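Local coordinates for protein EXOU (Pseudomonas aeruginosa, PDB 4AKX) that is a type III secretion toxin with a patatin-like phospholipase domain, probably cleaving membrane phospholipids in host cells, and forms a heterodimer with its chaperone SpcU, at residues 105-115 with 250-258; 235-243 with 272-283. All blocks are in the same frame, centred on the assembly; numbering follows the deposited sequence.

Contact 1 of 2, residues 105-115 with 250-258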
# COMPACT_ATOMS: atom_id res chain seq x y z
N LEU B 105 9.15 0.33 -52.78
CA LEU B 105 8.84 1.73 -52.64
C LEU B 105 7.49 1.98 -53.26
O LEU B 105 6.70 2.73 -52.72
CB LEU B 105 9.90 2.60 -53.30
CG LEU B 105 9.80 4.10 -53.02
CD1 LEU B 105 9.94 4.40 -51.53
CD2 LEU B 105 10.81 4.91 -53.83
N ASP B 106 7.23 1.32 -54.39
CA ASP B 106 5.89 1.34 -54.97
C ASP B 106 4.86 1.06 -53.89
O ASP B 106 3.87 1.79 -53.76
CB ASP B 106 5.77 0.29 -56.09
CG ASP B 106 5.86 0.90 -57.50
OD1 ASP B 106 5.80 2.16 -57.63
OD2 ASP B 106 5.98 0.11 -58.48
N GLY B 107 5.12 0.04 -53.09
CA GLY B 107 4.14 -0.53 -52.17
C GLY B 107 3.76 0.37 -51.02
O GLY B 107 2.72 0.16 -50.39
N ILE B 108 4.59 1.37 -50.75
CA ILE B 108 4.31 2.38 -49.72
C ILE B 108 3.10 3.22 -50.11
O ILE B 108 2.97 3.63 -51.28
CB ILE B 108 5.53 3.29 -49.48
CG1 ILE B 108 6.78 2.45 -49.23
CG2 ILE B 108 5.28 4.26 -48.33
CD1 ILE B 108 6.99 2.03 -47.79
N ARG B 109 2.23 3.47 -49.13
CA ARG B 109 1.09 4.35 -49.34
C ARG B 109 0.99 5.52 -48.37
O ARG B 109 0.04 6.30 -48.44
CB ARG B 109 -0.21 3.55 -49.32
CG ARG B 109 -0.50 2.87 -50.65
CD ARG B 109 -1.77 2.03 -50.58
NE ARG B 109 -1.73 0.93 -51.53
CZ ARG B 109 -0.94 -0.13 -51.42
NH1 ARG B 109 -0.10 -0.22 -50.39
NH2 ARG B 109 -0.97 -1.09 -52.34
N SER B 110 1.98 5.65 -47.48
CA SER B 110 1.93 6.63 -46.38
C SER B 110 3.32 7.01 -45.86
O SER B 110 4.21 6.17 -45.79
CB SER B 110 1.08 6.09 -45.23
OG SER B 110 0.53 7.15 -44.45
N MSE B 111 3.51 8.27 -45.48
CA MSE B 111 4.77 8.66 -44.88
C MSE B 111 4.58 9.61 -43.75
O MSE B 111 3.79 10.55 -43.86
CB MSE B 111 5.60 9.32 -45.92
CG MSE B 111 6.67 8.36 -46.39
SE MSE B 111 7.19 8.95 -48.19
CE MSE B 111 7.20 7.22 -49.15
N SER B 112 5.33 9.38 -42.67
CA SER B 112 5.08 10.03 -41.40
C SER B 112 6.39 10.41 -40.75
O SER B 112 7.20 9.55 -40.44
CB SER B 112 4.29 9.12 -40.46
OG SER B 112 2.92 9.01 -40.83
N GLY B 113 6.59 11.70 -40.50
CA GLY B 113 7.85 12.16 -39.98
C GLY B 113 7.67 13.27 -38.98
O GLY B 113 6.68 14.00 -39.03
N SER B 114 8.63 13.37 -38.06
CA SER B 114 8.63 14.42 -37.04
C SER B 114 9.92 15.23 -37.12
O SER B 114 10.90 14.77 -37.73
CB SER B 114 8.52 13.80 -35.66
OG SER B 114 9.63 12.95 -35.40
N SER B 115 9.94 16.41 -36.50
CA SER B 115 11.13 17.26 -36.46
C SER B 115 11.94 17.26 -37.78
O SER B 115 11.45 17.70 -38.83
CB SER B 115 12.03 16.90 -35.27
OG SER B 115 13.10 17.83 -35.13
N PRO B 250 0.70 5.56 -57.85
CA PRO B 250 1.27 4.89 -56.65
C PRO B 250 2.69 5.35 -56.22
O PRO B 250 3.21 4.84 -55.24
CB PRO B 250 1.29 3.41 -57.05
CG PRO B 250 1.40 3.42 -58.54
CD PRO B 250 0.70 4.67 -59.03
N GLN B 251 3.29 6.30 -56.94
CA GLN B 251 4.58 6.87 -56.53
C GLN B 251 4.37 8.19 -55.79
O GLN B 251 5.33 8.83 -55.32
CB GLN B 251 5.50 7.10 -57.72
CG GLN B 251 5.93 5.84 -58.44
CD GLN B 251 5.14 5.63 -59.70
OE1 GLN B 251 3.93 5.36 -59.66
NE2 GLN B 251 5.80 5.77 -60.85
N ILE B 252 3.12 8.61 -55.71
CA ILE B 252 2.77 9.67 -54.77
C ILE B 252 2.18 9.11 -53.48
O ILE B 252 1.25 8.27 -53.47
CB ILE B 252 1.86 10.77 -55.37
CG1 ILE B 252 0.74 10.16 -56.19
CG2 ILE B 252 2.69 11.74 -56.22
CD1 ILE B 252 0.64 10.73 -57.59
N LYS B 253 2.74 9.59 -52.38
CA LYS B 253 2.43 9.11 -51.07
C LYS B 253 1.73 10.19 -50.26
O LYS B 253 1.86 11.37 -50.56
CB LYS B 253 3.71 8.63 -50.39
CG LYS B 253 4.75 8.05 -51.35
CD LYS B 253 4.32 6.73 -51.98
CE LYS B 253 5.47 6.08 -52.75
NZ LYS B 253 5.07 4.80 -53.40
N THR B 254 0.92 9.77 -49.29
CA THR B 254 0.31 10.67 -48.30
C THR B 254 1.36 11.14 -47.30
O THR B 254 2.45 10.58 -47.21
CB THR B 254 -0.77 9.94 -47.51
OG1 THR B 254 -0.19 8.84 -46.81
CG2 THR B 254 -1.85 9.45 -48.45
N LEU B 255 1.03 12.17 -46.53
CA LEU B 255 1.99 12.71 -45.59
C LEU B 255 1.37 13.01 -44.26
O LEU B 255 0.22 13.49 -44.18
CB LEU B 255 2.68 13.96 -46.16
CG LEU B 255 3.81 14.61 -45.34
CD1 LEU B 255 5.07 13.76 -45.31
CD2 LEU B 255 4.13 15.99 -45.88
N ASN B 256 2.12 12.67 -43.22
CA ASN B 256 1.77 13.00 -41.86
C ASN B 256 3.02 13.56 -41.23
O ASN B 256 4.03 12.86 -41.12
CB ASN B 256 1.32 11.76 -41.06
CG ASN B 256 0.16 11.00 -41.72
OD1 ASN B 256 -1.00 11.11 -41.29
ND2 ASN B 256 0.48 10.17 -42.73
N ILE B 257 2.97 14.83 -40.83
CA ILE B 257 4.08 15.41 -40.10
C ILE B 257 3.64 15.73 -38.70
O ILE B 257 2.73 16.54 -38.49
CB ILE B 257 4.62 16.68 -40.78
CG1 ILE B 257 4.98 16.41 -42.24
CG2 ILE B 257 5.86 17.18 -40.05
CD1 ILE B 257 5.53 17.62 -42.95
N THR B 258 4.28 15.08 -37.73
CA THR B 258 3.96 15.32 -36.32
C THR B 258 5.04 16.22 -35.72
O THR B 258 6.14 16.33 -36.29
CB THR B 258 3.76 14.00 -35.48
OG1 THR B 258 4.87 13.11 -35.64
CG2 THR B 258 2.50 13.26 -35.92
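The side chain of Lys253 reaches back past Ile108 to the backbone carbonyls of turn 105-108. Its NZ donates to Leu105 O at 2.7 Å and to Ile108 O at 3.2 Å. Both carbonyls are met somewhat out of their planes. A third bond, to Pro250 O at 2.6 Å, stays within its own segment and lies in the carbonyl plane. Leu105 O also accepts from Ile108 N, which closes the type I turn 105-108, and the two donors come from opposite faces of its plane. The lysine bends at chi2 (-68°) and is straight beyond it, which carries NZ to this cluster of oxygens. The Asp106 carboxylate, its OD1 5.0 Å from Lys253 NZ, forms no salt bridge but may favour the positive charge.

Met111, a selenomethionine, crosses the CB-CG part of this lysine at a slant, with its CE 3.4 Å from Lys253 CG. It also packs on Ala121 and Leu124 of helix 115-125.

Asn256 ties the strands through its backbone. Its N donates to Met111 O at 2.8 Å, and its O accepts from Gly113 N at 2.9 Å. Its CB rests against Ser112 OG on the face that also carries Thr254. Thr254 OG1 donates to Arg109 O at 3.0 Å, on a lone pair, and accepts from Ser110 OG.

The strands are parallel neighbours in the central sheet of the patatin-like domain. Gly113 in strand 110-114, with Ser115 and Gly117 just after it, makes a GxSxG pattern consistent with the nucleophile elbow of patatin-like phospholipases.

Contact 2 of 2, residues 235-243 with 272-283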
# COMPACT_ATOMS: atom_id res chain seq x y z
N SER B 235 1.34 27.82 -56.79
CA SER B 235 0.88 27.21 -55.53
C SER B 235 1.72 25.99 -55.11
O SER B 235 2.23 25.24 -55.96
CB SER B 235 -0.59 26.80 -55.63
OG SER B 235 -1.24 27.50 -56.68
N GLY B 236 1.86 25.79 -53.80
CA GLY B 236 2.56 24.62 -53.26
C GLY B 236 1.66 23.40 -53.16
O GLY B 236 0.43 23.51 -53.23
N VAL B 237 2.27 22.22 -53.01
CA VAL B 237 1.48 21.02 -52.80
C VAL B 237 0.90 20.97 -51.38
O VAL B 237 1.60 21.23 -50.40
CB VAL B 237 2.24 19.72 -53.16
CG1 VAL B 237 3.21 19.98 -54.31
CG2 VAL B 237 2.97 19.15 -51.95
N THR B 238 -0.39 20.70 -51.30
CA THR B 238 -1.08 20.56 -50.03
C THR B 238 -1.05 19.09 -49.60
O THR B 238 -0.48 18.25 -50.29
CB THR B 238 -2.54 21.09 -50.13
OG1 THR B 238 -3.28 20.37 -51.13
CG2 THR B 238 -2.55 22.58 -50.45
N PHE B 239 -1.63 18.79 -48.44
CA PHE B 239 -1.90 17.40 -48.11
C PHE B 239 -3.10 16.91 -48.93
O PHE B 239 -3.05 15.83 -49.55
CB PHE B 239 -2.16 17.23 -46.61
CG PHE B 239 -0.99 17.63 -45.73
CD1 PHE B 239 0.02 16.72 -45.42
CD2 PHE B 239 -0.95 18.90 -45.17
CE1 PHE B 239 1.07 17.09 -44.60
CE2 PHE B 239 0.10 19.27 -44.35
CZ PHE B 239 1.12 18.37 -44.07
N GLY B 240 -4.15 17.73 -48.97
CA GLY B 240 -5.39 17.39 -49.66
C GLY B 240 -5.16 16.72 -51.00
O GLY B 240 -5.90 15.80 -51.39
N ASP B 241 -4.13 17.16 -51.71
CA ASP B 241 -3.91 16.68 -53.05
C ASP B 241 -2.84 15.59 -53.12
O ASP B 241 -2.94 14.68 -53.95
CB ASP B 241 -3.56 17.84 -53.97
CG ASP B 241 -2.50 18.73 -53.40
OD1 ASP B 241 -2.00 18.41 -52.30
OD2 ASP B 241 -2.18 19.75 -54.05
N LEU B 242 -1.84 15.67 -52.25
CA LEU B 242 -0.92 14.56 -52.08
C LEU B 242 -1.75 13.31 -51.89
O LEU B 242 -1.57 12.31 -52.58
CB LEU B 242 0.02 14.79 -50.89
CG LEU B 242 1.36 15.40 -51.31
CD1 LEU B 242 2.41 15.32 -50.21
CD2 LEU B 242 1.85 14.69 -52.57
N ASP B 243 -2.72 13.42 -50.99
CA ASP B 243 -3.73 12.40 -50.82
C ASP B 243 -4.44 12.11 -52.15
O ASP B 243 -4.40 10.98 -52.65
CB ASP B 243 -4.74 12.86 -49.77
CG ASP B 243 -5.64 11.75 -49.30
OD1 ASP B 243 -5.22 10.99 -48.40
OD2 ASP B 243 -6.77 11.64 -49.82
N PHE B 272 -0.06 17.73 -38.67
CA PHE B 272 -0.37 18.13 -40.02
C PHE B 272 -0.58 16.88 -40.85
O PHE B 272 0.35 16.07 -41.05
CB PHE B 272 0.77 18.96 -40.59
CG PHE B 272 1.15 20.11 -39.72
CD1 PHE B 272 0.25 21.15 -39.50
CD2 PHE B 272 2.40 20.16 -39.09
CE1 PHE B 272 0.59 22.22 -38.69
CE2 PHE B 272 2.74 21.23 -38.29
CZ PHE B 272 1.84 22.25 -38.08
N ASN B 273 -1.82 16.70 -41.29
CA ASN B 273 -2.14 15.66 -42.24
C ASN B 273 -3.36 15.99 -43.09
O ASN B 273 -4.00 17.03 -42.90
CB ASN B 273 -2.27 14.27 -41.56
CG ASN B 273 -3.57 14.09 -40.77
OD1 ASN B 273 -4.34 15.03 -40.56
ND2 ASN B 273 -3.81 12.87 -40.31
N ALA B 274 -3.66 15.08 -44.02
CA ALA B 274 -4.74 15.23 -44.99
C ALA B 274 -6.07 15.56 -44.34
O ALA B 274 -6.91 16.21 -44.96
CB ALA B 274 -4.88 13.96 -45.83
N SER B 275 -6.28 15.09 -43.11
CA SER B 275 -7.59 15.23 -42.47
C SER B 275 -7.75 16.50 -41.62
O SER B 275 -8.82 17.11 -41.60
CB SER B 275 -7.96 13.96 -41.69
OG SER B 275 -7.21 13.85 -40.50
N HIS B 276 -6.68 16.93 -40.96
CA HIS B 276 -6.76 18.07 -40.06
C HIS B 276 -6.37 19.37 -40.70
O HIS B 276 -6.90 20.43 -40.36
CB HIS B 276 -5.92 17.82 -38.83
CG HIS B 276 -6.29 16.57 -38.11
ND1 HIS B 276 -5.64 15.41 -38.31
CD2 HIS B 276 -7.31 16.31 -37.20
CE1 HIS B 276 -6.20 14.45 -37.55
NE2 HIS B 276 -7.23 15.00 -36.87
N THR B 277 -5.42 19.30 -41.63
CA THR B 277 -4.91 20.50 -42.26
C THR B 277 -4.81 20.31 -43.78
O THR B 277 -3.72 20.36 -44.35
CB THR B 277 -3.53 20.86 -41.70
OG1 THR B 277 -2.54 20.04 -42.32
CG2 THR B 277 -3.49 20.63 -40.19
N PRO B 278 -5.96 20.13 -44.45
CA PRO B 278 -6.00 19.53 -45.77
C PRO B 278 -5.43 20.43 -46.84
O PRO B 278 -4.80 19.96 -47.79
CB PRO B 278 -7.49 19.33 -46.02
CG PRO B 278 -8.14 20.43 -45.26
CD PRO B 278 -7.20 20.87 -44.17
N ASP B 279 -5.65 21.73 -46.69
CA ASP B 279 -5.34 22.68 -47.75
C ASP B 279 -4.12 23.51 -47.40
O ASP B 279 -3.59 24.25 -48.24
CB ASP B 279 -6.54 23.58 -48.04
CG ASP B 279 -7.82 22.79 -48.32
OD1 ASP B 279 -7.74 21.69 -48.93
OD2 ASP B 279 -8.90 23.27 -47.91
N LEU B 280 -3.66 23.40 -46.15
CA LEU B 280 -2.37 23.93 -45.77
C LEU B 280 -1.29 23.26 -46.61
O LEU B 280 -1.42 22.10 -47.00
CB LEU B 280 -2.10 23.70 -44.29
CG LEU B 280 -0.63 23.69 -43.87
CD1 LEU B 280 -0.16 25.09 -43.50
CD2 LEU B 280 -0.41 22.71 -42.72
N GLU B 281 -0.23 24.01 -46.90
CA GLU B 281 0.82 23.53 -47.77
C GLU B 281 1.87 22.68 -47.05
O GLU B 281 2.40 23.08 -46.02
CB GLU B 281 1.52 24.72 -48.43
CG GLU B 281 0.94 25.16 -49.76
CD GLU B 281 1.69 26.34 -50.32
OE1 GLU B 281 2.92 26.45 -50.07
OE2 GLU B 281 1.07 27.18 -51.00
N VAL B 282 2.21 21.56 -47.66
CA VAL B 282 3.22 20.63 -47.17
C VAL B 282 4.53 21.29 -46.81
O VAL B 282 5.19 20.90 -45.87
CB VAL B 282 3.50 19.51 -48.20
CG1 VAL B 282 4.86 18.87 -47.97
CG2 VAL B 282 2.38 18.46 -48.15
N ALA B 283 4.92 22.27 -47.59
CA ALA B 283 6.16 23.00 -47.35
C ALA B 283 6.10 23.75 -46.02
O ALA B 283 7.05 23.72 -45.24
CB ALA B 283 6.47 23.95 -48.50
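A largely apolar pocket beside strand 266-273, the outermost strand of the mixed sheet in this chain, takes up Phe239, at the start of helix 239-246. The end of that strand, the loop after it and the start of helix 282-288 form this side of the pocket. Val282 CG2 sits over the centre of the Phe239 ring, 4.0 Å from its centroid, in a CH-pi contact. The opposite face is covered nearer its rim by the backbone of Phe272 and Asn273. Leu280 CD2 meets the ring at its edge, in plane, and Phe272 CB touches Phe239 CZ at 3.5 Å. Polar atoms come close too: Thr277 O and OG1 approach Phe239 CD2 and CE2 obliquely, Thr277 O at 3.2 Å from CD2. Chi1 of -61° sets CG anti to the carbonyl carbon and directs the ring into this slot.

Backbone bonds hold the two segments on the loop side. Gly240 N donates to Pro278 O at 2.6 Å, in the carbonyl plane and on a lone pair. Val282 N donates to Val237 O at 2.8 Å, also in plane. Val237 CG2 packs against Val282 CB beside this bond. Glu281, at the N-cap position of helix 282-288, stretches back along Gly236, and its OE2 takes a weak bond from Gly236 N at 3.2 Å.

The loop is shaped from within by an Asx turn. Asn273 OD1 accepts from Ser275 N, Ser275 OG, His276 N and His276 ND1, the last at 2.6 Å.

Two helix starts are thus joined by their own amide groups. Amides of a first helical turn lack an acceptor inside the helix, and here Pro278 O satisfies Gly240 N and Val237 O satisfies Val282 N.

How the contacts relate
From the N terminus the segments come in the order 105-115, 235-243, 250-258 and 272-283, so the two contacts cross. Contact 1 closes a loop of 134 residues, rich in helix and without strand, and brings its ends together as sheet neighbours. Contact 2 closes a loop of 28 residues that holds the whole of strand 254-263 and most of strand 266-273. The contacts meet where these strands pair: Ile257 N probably donates to Phe272 O. Leu255 of contact 1 also packs on Phe239 and Val282 of contact 2. Together they join strand 110-114, strands 254-263 and 266-273, and helices 239-246 and 282-288 within the patatin-like domain.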